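Uncharacterized protein (Bacteroides uniformis, PDB 4JPQ) is of unknown function but probably binds carbohydrates. Local coordinates at residues Ser3-Ser8 with Ser197-Gly202; Pro125-Glu130 with Ala165-Ser170. All coordinates share one frame; numbering follows the deposited sequence.

Interaction 1. Residues Ser3-Ser8 with Ser197-Gly202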
ATOM      1  N   SER A   3       6.219 -19.648  -7.406  1.00129.10           N
ATOM      2  CA  SER A   3       5.148 -18.715  -7.857  1.00117.40           C
ATOM      3  C   SER A   3       4.678 -17.858  -6.677  1.00108.88           C
ATOM      4  O   SER A   3       4.827 -18.227  -5.489  1.00 94.63           O
ATOM      5  CB  SER A   3       3.910 -19.369  -8.516  1.00111.45           C
ATOM      6  OG  SER A   3       4.233 -20.097  -9.675  1.00111.42           O
ATOM      7  N   GLY A   4       4.131 -16.699  -7.022  1.00 90.97           N
ATOM      8  CA  GLY A   4       3.554 -15.801  -6.044  1.00 81.12           C
ATOM      9  C   GLY A   4       2.069 -16.045  -5.927  1.00 79.58           C
ATOM     10  O   GLY A   4       1.492 -16.842  -6.673  1.00 78.99           O
ATOM     11  N   LYS A   5       1.460 -15.343  -4.976  1.00 73.41           N
ATOM     12  CA  LYS A   5       0.018 -15.410  -4.737  1.00 70.27           C
ATOM     13  C   LYS A   5      -0.778 -14.693  -5.837  1.00 71.87           C
ATOM     14  O   LYS A   5      -0.218 -13.977  -6.673  1.00 68.77           O
ATOM     15  CB  LYS A   5      -0.348 -14.806  -3.372  1.00 69.11           C
ATOM     16  CG  LYS A   5       0.117 -15.606  -2.163  1.00 70.93           C
ATOM     17  CD  LYS A   5      -0.373 -14.939  -0.881  1.00 68.97           C
ATOM     18  CE  LYS A   5       0.025 -15.694   0.370  1.00 70.64           C
ATOM     19  NZ  LYS A   5      -0.284 -14.891   1.585  1.00 69.10           N
ATOM     20  N   SER A   6      -2.094 -14.908  -5.814  1.00 74.24           N
ATOM     21  CA  SER A   6      -3.016 -14.303  -6.762  1.00 69.99           C
ATOM     22  C   SER A   6      -4.245 -13.706  -6.055  1.00 68.55           C
ATOM     23  O   SER A   6      -4.701 -14.218  -5.018  1.00 66.48           O
ATOM     24  CB  SER A   6      -3.399 -15.304  -7.842  1.00 71.41           C
ATOM     25  OG  SER A   6      -2.229 -15.650  -8.558  1.00 77.33           O
ATOM     26  N   LEU A   7      -4.753 -12.619  -6.636  1.00 60.59           N
ATOM     27  CA  LEU A   7      -5.923 -11.901  -6.155  1.00 61.54           C
ATOM     28  C   LEU A   7      -6.856 -11.462  -7.251  1.00 66.18           C
ATOM     29  O   LEU A   7      -6.395 -11.014  -8.304  1.00 68.92           O
ATOM     30  CB  LEU A   7      -5.516 -10.620  -5.414  1.00 61.55           C
ATOM     31  CG  LEU A   7      -5.688 -10.569  -3.908  1.00 62.42           C
ATOM     32  CD1 LEU A   7      -5.267  -9.187  -3.433  1.00 55.71           C
ATOM     33  CD2 LEU A   7      -7.132 -10.874  -3.497  1.00 71.80           C
ATOM     34  N   SER A   8      -8.157 -11.537  -6.954  1.00 77.39           N
ATOM     35  CA  SER A   8      -9.214 -11.018  -7.811  1.00 80.96           C
ATOM     36  C   SER A   8      -9.592  -9.666  -7.209  1.00 70.85           C
ATOM     37  O   SER A   8      -9.962  -9.583  -6.034  1.00 71.76           O
ATOM     38  CB  SER A   8     -10.427 -11.941  -7.833  1.00 82.75           C
ATOM     39  OG  SER A   8     -10.067 -13.185  -8.389  1.00 98.85           O
ATOM     40  N   SER A 197       4.815  -9.131   4.493  1.00 50.27           N
ATOM     41  CA  SER A 197       4.376  -9.075   3.088  1.00 49.73           C
ATOM     42  C   SER A 197       3.160  -9.966   2.852  1.00 53.48           C
ATOM     43  O   SER A 197       2.849 -10.854   3.670  1.00 43.98           O
ATOM     44  CB  SER A 197       5.491  -9.500   2.131  1.00 43.03           C
ATOM     45  OG  SER A 197       5.685 -10.915   2.161  1.00 51.85           O
ATOM     46  N   TRP A 198       2.490  -9.715   1.723  1.00 52.25           N
ATOM     47  CA  TRP A 198       1.328 -10.490   1.307  1.00 52.18           C
ATOM     48  C   TRP A 198       1.814 -11.747   0.590  1.00 56.73           C
ATOM     49  O   TRP A 198       1.537 -12.869   1.050  1.00 56.57           O
ATOM     50  CB  TRP A 198       0.381  -9.649   0.434  1.00 57.32           C
ATOM     51  CG  TRP A 198      -0.644 -10.457  -0.267  1.00 57.52           C
ATOM     52  CD1 TRP A 198      -1.638 -11.209   0.301  1.00 59.25           C
ATOM     53  CD2 TRP A 198      -0.776 -10.610  -1.672  1.00 54.05           C
ATOM     54  NE1 TRP A 198      -2.382 -11.820  -0.674  1.00 57.51           N
ATOM     55  CE2 TRP A 198      -1.876 -11.465  -1.896  1.00 56.34           C
ATOM     56  CE3 TRP A 198      -0.075 -10.101  -2.772  1.00 53.94           C
ATOM     57  CZ2 TRP A 198      -2.291 -11.825  -3.180  1.00 62.64           C
ATOM     58  CZ3 TRP A 198      -0.491 -10.457  -4.052  1.00 57.35           C
ATOM     59  CH2 TRP A 198      -1.595 -11.312  -4.242  1.00 60.72           C
ATOM     60  N   SER A 199       2.504 -11.553  -0.536  1.00 53.14           N
ATOM     61  CA  SER A 199       3.068 -12.665  -1.299  1.00 59.71           C
ATOM     62  C   SER A 199       4.493 -12.826  -0.777  1.00 64.58           C
ATOM     63  O   SER A 199       5.125 -11.794  -0.449  1.00 51.33           O
ATOM     64  CB  SER A 199       3.054 -12.408  -2.800  1.00 58.55           C
ATOM     65  OG  SER A 199       3.574 -13.525  -3.491  1.00 59.53           O
ATOM     66  N   PRO A 200       5.011 -14.091  -0.705  1.00 60.63           N
ATOM     67  CA  PRO A 200       6.341 -14.279  -0.101  1.00 65.67           C
ATOM     68  C   PRO A 200       7.533 -13.792  -0.923  1.00 68.41           C
ATOM     69  O   PRO A 200       7.451 -13.705  -2.149  1.00 77.78           O
ATOM     70  CB  PRO A 200       6.422 -15.799   0.134  1.00 71.84           C
ATOM     71  CG  PRO A 200       5.012 -16.273   0.092  1.00 76.99           C
ATOM     72  CD  PRO A 200       4.366 -15.394  -0.937  1.00 66.58           C
ATOM     73  N   ILE A 201       8.625 -13.499  -0.210  1.00 65.73           N
ATOM     74  CA  ILE A 201       9.896 -12.997  -0.766  1.00 65.77           C
ATOM     75  C   ILE A 201      11.007 -13.912  -0.258  1.00 68.19           C
ATOM     76  O   ILE A 201      11.064 -14.192   0.944  1.00 72.09           O
ATOM     77  CB  ILE A 201      10.179 -11.540  -0.321  1.00 66.21           C
ATOM     78  CG1 ILE A 201       9.129 -10.588  -0.906  1.00 69.84           C
ATOM     79  CG2 ILE A 201      11.583 -11.103  -0.743  1.00 71.75           C
ATOM     80  CD1 ILE A 201       9.110  -9.214  -0.273  1.00 70.81           C
ATOM     81  N   GLY A 202      11.889 -14.335  -1.172  1.00 66.25           N
ATOM     82  CA  GLY A 202      12.985 -15.261  -0.870  1.00 72.04           C
ATOM     83  C   GLY A 202      14.384 -14.668  -0.931  1.00 73.16           C
ATOM     84  O   GLY A 202      15.329 -15.376  -1.246  1.00 88.64           O
TER
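K5 and W198 carry a mixed apolar and hydrogen-bonded contact that ties the N-terminal segment, just where it enters strand 6-11, to the loop that follows strand 195-197. The indole of W198 stands between two side chains of the N-terminal segment. Over one face, toward the rim of the six-membered ring, lies CB of K5, in a CH-pi contact 4.0 Å from the ring centroid and 26° off the ring normal. On the opposite face, again toward the rim, is CD1 of L7, while the closest approach of this leucine is from CG, 3.7 Å from CZ2 of W198. The carbonyl oxygen of S6 comes to the ring edge. A broad aromatic suits this place because it can offer both faces and an edge at once.

Lysine suits its place through its length. CG is anti to its own carbonyl carbon (chi1 -69°), and the extended chain beyond it takes CD past NE1 of W198 and brings NZ to the carbonyl oxygen of W198, 2.8 Å away. The ammonium group, tilted from the carbonyl plane, thus binds the backbone of the residue whose ring its own CB covers. A second bond runs from backbone N of K5 to OG of S199 (3.2 Å) and is nearly straight at 166°; a small hydroxyl fits here, close to CA of G4.

N182 OD1 receives the N-H of S199, and F53 and F183, from strands 50-57 and 178-186, meet the indole edge-to-face. A buried loop tryptophan packed in this way between K5 and L7, at the start of strand 6-11, and against aromatics of further strands is consistent with the beta-sandwich fold of family 9 carbohydrate-binding modules.

Interaction 2. Residues Pro125-Glu130 with Ala165-Ser170. With SO4 (sulfate ion), chain E.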
ATOM      1  N   PRO A 125      12.596   8.149  -9.518  1.00 62.38           N
ATOM      2  CA  PRO A 125      12.205   9.428  -8.940  1.00 59.98           C
ATOM      3  C   PRO A 125      10.926   9.413  -8.114  1.00 57.69           C
ATOM      4  O   PRO A 125      10.063   8.555  -8.270  1.00 49.02           O
ATOM      5  CB  PRO A 125      12.052  10.349 -10.161  1.00 60.27           C
ATOM      6  CG  PRO A 125      11.810   9.435 -11.284  1.00 64.43           C
ATOM      7  CD  PRO A 125      12.687   8.267 -10.985  1.00 65.90           C
ATOM      8  N   THR A 126      10.870  10.388  -7.225  1.00 60.57           N
ATOM      9  CA  THR A 126       9.764  10.600  -6.333  1.00 54.75           C
ATOM     10  C   THR A 126       8.682  11.345  -7.150  1.00 56.27           C
ATOM     11  O   THR A 126       9.000  12.059  -8.098  1.00 67.17           O
ATOM     12  CB  THR A 126      10.272  11.358  -5.074  1.00 50.79           C
ATOM     13  OG1 THR A 126       9.513  10.956  -3.946  1.00 57.93           O
ATOM     14  CG2 THR A 126      10.295  12.916  -5.235  1.00 54.25           C
ATOM     15  N   ALA A 127       7.420  11.176  -6.791  1.00 54.65           N
ATOM     16  CA  ALA A 127       6.311  11.829  -7.510  1.00 56.29           C
ATOM     17  C   ALA A 127       6.181  13.328  -7.213  1.00 58.68           C
ATOM     18  O   ALA A 127       6.605  13.804  -6.153  1.00 65.22           O
ATOM     19  CB  ALA A 127       5.002  11.131  -7.190  1.00 52.42           C
ATOM     20  N   SER A 128       5.559  14.049  -8.141  1.00 54.85           N
ATOM     21  CA  SER A 128       5.305  15.477  -7.973  1.00 57.56           C
ATOM     22  C   SER A 128       4.101  15.731  -7.048  1.00 57.03           C
ATOM     23  O   SER A 128       3.304  14.828  -6.776  1.00 51.30           O
ATOM     24  CB  SER A 128       5.044  16.143  -9.329  1.00 59.63           C
ATOM     25  OG  SER A 128       3.875  15.622  -9.946  1.00 65.58           O
ATOM     26  N   GLN A 129       3.979  16.979  -6.586  1.00 64.54           N
ATOM     27  CA  GLN A 129       2.862  17.444  -5.737  1.00 69.90           C
ATOM     28  C   GLN A 129       1.518  17.179  -6.406  1.00 69.74           C
ATOM     29  O   GLN A 129       0.590  16.706  -5.742  1.00 62.22           O
ATOM     30  CB  GLN A 129       2.973  18.962  -5.410  1.00 79.36           C
ATOM     31  CG  GLN A 129       4.091  19.375  -4.450  1.00 84.58           C
ATOM     32  CD  GLN A 129       4.020  18.681  -3.088  1.00 91.03           C
ATOM     33  OE1 GLN A 129       2.948  18.268  -2.629  1.00115.75           O
ATOM     34  NE2 GLN A 129       5.164  18.548  -2.436  1.00 83.85           N
ATOM     35  N   GLU A 130       1.441  17.476  -7.711  1.00 65.52           N
ATOM     36  CA  GLU A 130       0.246  17.236  -8.542  1.00 68.64           C
ATOM     37  C   GLU A 130      -0.188  15.753  -8.442  1.00 69.28           C
ATOM     38  O   GLU A 130      -1.362  15.458  -8.182  1.00 71.46           O
ATOM     39  CB  GLU A 130       0.545  17.637 -10.007  1.00 77.03           C
ATOM     40  CG  GLU A 130      -0.614  17.571 -11.004  1.00 82.79           C
ATOM     41  CD  GLU A 130      -1.697  18.630 -10.804  1.00 86.46           C
ATOM     42  OE1 GLU A 130      -1.405  19.749 -10.315  1.00 94.21           O
ATOM     43  OE2 GLU A 130      -2.860  18.345 -11.173  1.00 76.66           O
ATOM     44  N   ALA A 165      -2.335   8.502 -11.595  1.00 53.17           N
ATOM     45  CA  ALA A 165      -1.192   8.509 -10.646  1.00 51.90           C
ATOM     46  C   ALA A 165      -0.042   7.593 -11.064  1.00 54.72           C
ATOM     47  O   ALA A 165       1.034   7.686 -10.474  1.00 60.59           O
ATOM     48  CB  ALA A 165      -1.626   8.170  -9.243  1.00 55.92           C
ATOM     49  N   PHE A 166      -0.245   6.704 -12.045  1.00 56.30           N
ATOM     50  CA  PHE A 166       0.865   5.940 -12.621  1.00 62.91           C
ATOM     51  C   PHE A 166       1.571   6.921 -13.577  1.00 70.36           C
ATOM     52  O   PHE A 166       1.505   6.804 -14.807  1.00 76.23           O
ATOM     53  CB  PHE A 166       0.356   4.693 -13.334  1.00 64.45           C
ATOM     54  CG  PHE A 166      -0.281   3.682 -12.417  1.00 54.98           C
ATOM     55  CD1 PHE A 166       0.414   3.184 -11.324  1.00 57.06           C
ATOM     56  CD2 PHE A 166      -1.541   3.167 -12.687  1.00 55.59           C
ATOM     57  CE1 PHE A 166      -0.158   2.236 -10.483  1.00 61.36           C
ATOM     58  CE2 PHE A 166      -2.110   2.199 -11.872  1.00 60.61           C
ATOM     59  CZ  PHE A 166      -1.422   1.738 -10.760  1.00 60.48           C
ATOM     60  N   PHE A 167       2.299   7.852 -12.963  1.00 65.63           N
ATOM     61  CA  PHE A 167       2.869   9.034 -13.633  1.00 62.77           C
ATOM     62  C   PHE A 167       3.881   8.834 -14.751  1.00 64.62           C
ATOM     63  O   PHE A 167       4.138   9.780 -15.502  1.00 68.39           O
ATOM     64  CB  PHE A 167       3.364  10.078 -12.603  1.00 62.05           C
ATOM     65  CG  PHE A 167       4.575   9.670 -11.796  1.00 58.43           C
ATOM     66  CD1 PHE A 167       4.446   8.933 -10.627  1.00 54.69           C
ATOM     67  CD2 PHE A 167       5.845  10.092 -12.175  1.00 64.26           C
ATOM     68  CE1 PHE A 167       5.562   8.578  -9.878  1.00 54.91           C
ATOM     69  CE2 PHE A 167       6.970   9.750 -11.429  1.00 67.28           C
ATOM     70  CZ  PHE A 167       6.827   8.986 -10.278  1.00 60.21           C
ATOM     71  N   GLN A 168       4.448   7.631 -14.843  1.00 64.18           N
ATOM     72  CA  GLN A 168       5.355   7.251 -15.930  1.00 67.32           C
ATOM     73  C   GLN A 168       4.660   6.405 -17.023  1.00 66.44           C
ATOM     74  O   GLN A 168       5.346   5.856 -17.887  1.00 68.04           O
ATOM     75  CB  GLN A 168       6.556   6.486 -15.375  1.00 72.88           C
ATOM     76  CG  GLN A 168       7.414   7.260 -14.380  1.00 75.03           C
ATOM     77  CD  GLN A 168       8.540   6.417 -13.794  1.00 80.96           C
ATOM     78  OE1 GLN A 168       8.423   5.194 -13.663  1.00 92.67           O
ATOM     79  NE2 GLN A 168       9.639   7.066 -13.439  1.00 78.10           N
ATOM     80  N   HIS A 169       3.320   6.319 -17.004  1.00 70.08           N
ATOM     81  CA  HIS A 169       2.527   5.547 -17.993  1.00 68.67           C
ATOM     82  C   HIS A 169       1.263   6.279 -18.434  1.00 68.95           C
ATOM     83  O   HIS A 169       0.860   7.260 -17.808  1.00 73.37           O
ATOM     84  CB  HIS A 169       2.109   4.188 -17.394  1.00 62.79           C
ATOM     85  CG  HIS A 169       3.254   3.267 -17.102  1.00 59.29           C
ATOM     86  ND1 HIS A 169       3.992   3.339 -15.944  1.00 57.49           N
ATOM     87  CD2 HIS A 169       3.787   2.252 -17.819  1.00 59.93           C
ATOM     88  CE1 HIS A 169       4.937   2.418 -15.962  1.00 57.97           C
ATOM     89  NE2 HIS A 169       4.832   1.743 -17.090  1.00 59.09           N
ATOM     90  N   SER A 170       0.657   5.782 -19.514  1.00 75.04           N
ATOM     91  CA  SER A 170      -0.612   6.291 -20.039  1.00 77.07           C
ATOM     92  C   SER A 170      -1.639   5.181 -19.863  1.00 76.70           C
ATOM     93  O   SER A 170      -2.146   4.629 -20.832  1.00 93.78           O
ATOM     94  CB  SER A 170      -0.470   6.696 -21.505  1.00 79.04           C
ATOM     95  OG  SER A 170       0.394   7.804 -21.619  1.00 86.86           O
TER
HETATM   96  S   SO4 E 303       7.268  19.079  -7.634  1.00126.40           S
HETATM   97  O1  SO4 E 303       8.181  19.089  -6.462  1.00115.18           O
HETATM   98  O2  SO4 E 303       7.027  20.465  -8.117  1.00 80.25           O
HETATM   99  O3  SO4 E 303       7.855  18.196  -8.693  1.00 84.15           O
HETATM  100  O4  SO4 E 303       5.945  18.578  -7.219  1.00119.36           O
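In F167 a chi1 of 69° sets CG between the backbone N and the carbonyl carbon, and from there the ring meets A127 and P125. CE1 of F167 lies 3.7 Å from CB of A127, and CA of A127 sits over a ring face. The carbonyl oxygen of P125 approaches the ring edge near its plane, 3.8 Å from CZ, where the slightly positive C-H rim of an aromatic suits an oxygen. The small methyl of A127 lets the ring come close to the backbone. Beside it, Q168 has an extended chain that carries NE2 to within 3.9 Å of CG of P125, a van der Waals contact with the proline ring.

An alanine at F167 would probably open a gap beside A127 and P125, leaving little but the Q168 contact between the segments.

F167 and Q168 occupy the middle of a type I turn from F166 to H169, closed by H169 N to F166 O. On the other side, S128 is the N-cap of helix 129-134, and the backbone N of Q129 donates a nearly straight bond, 2.6 Å, to O4 of a sulfate probably from the crystallisation liquor. The contact thus links the approach to this helix, backbone-paired with strand 113-118 through P125 and A127, to the loop between strands 152-162 and 178-186.

How the interactions relate
The two contacts lie on different parts of the chain, their centres 25 Å apart and their nearest atoms about 14 Å, with interaction 2 nested in the loop closed by interaction 1. Their segments share no strand or helix, though strand 178-186 flanks W198 in interaction 1 and follows the loop of interaction 2. Interaction 1 is partly buried: its aromatic reaches the hydrophobic interior, and hydrogen bonds from a backbone amide and an ammonium group add to the apolar contact. Interaction 2 is a surface contact that buries about half as much area, 163 against 320 Å², without any hydrogen bond between its segments. Interaction 1 joins a loop to the start of a strand; interaction 2 joins two loops, one leading into a helix.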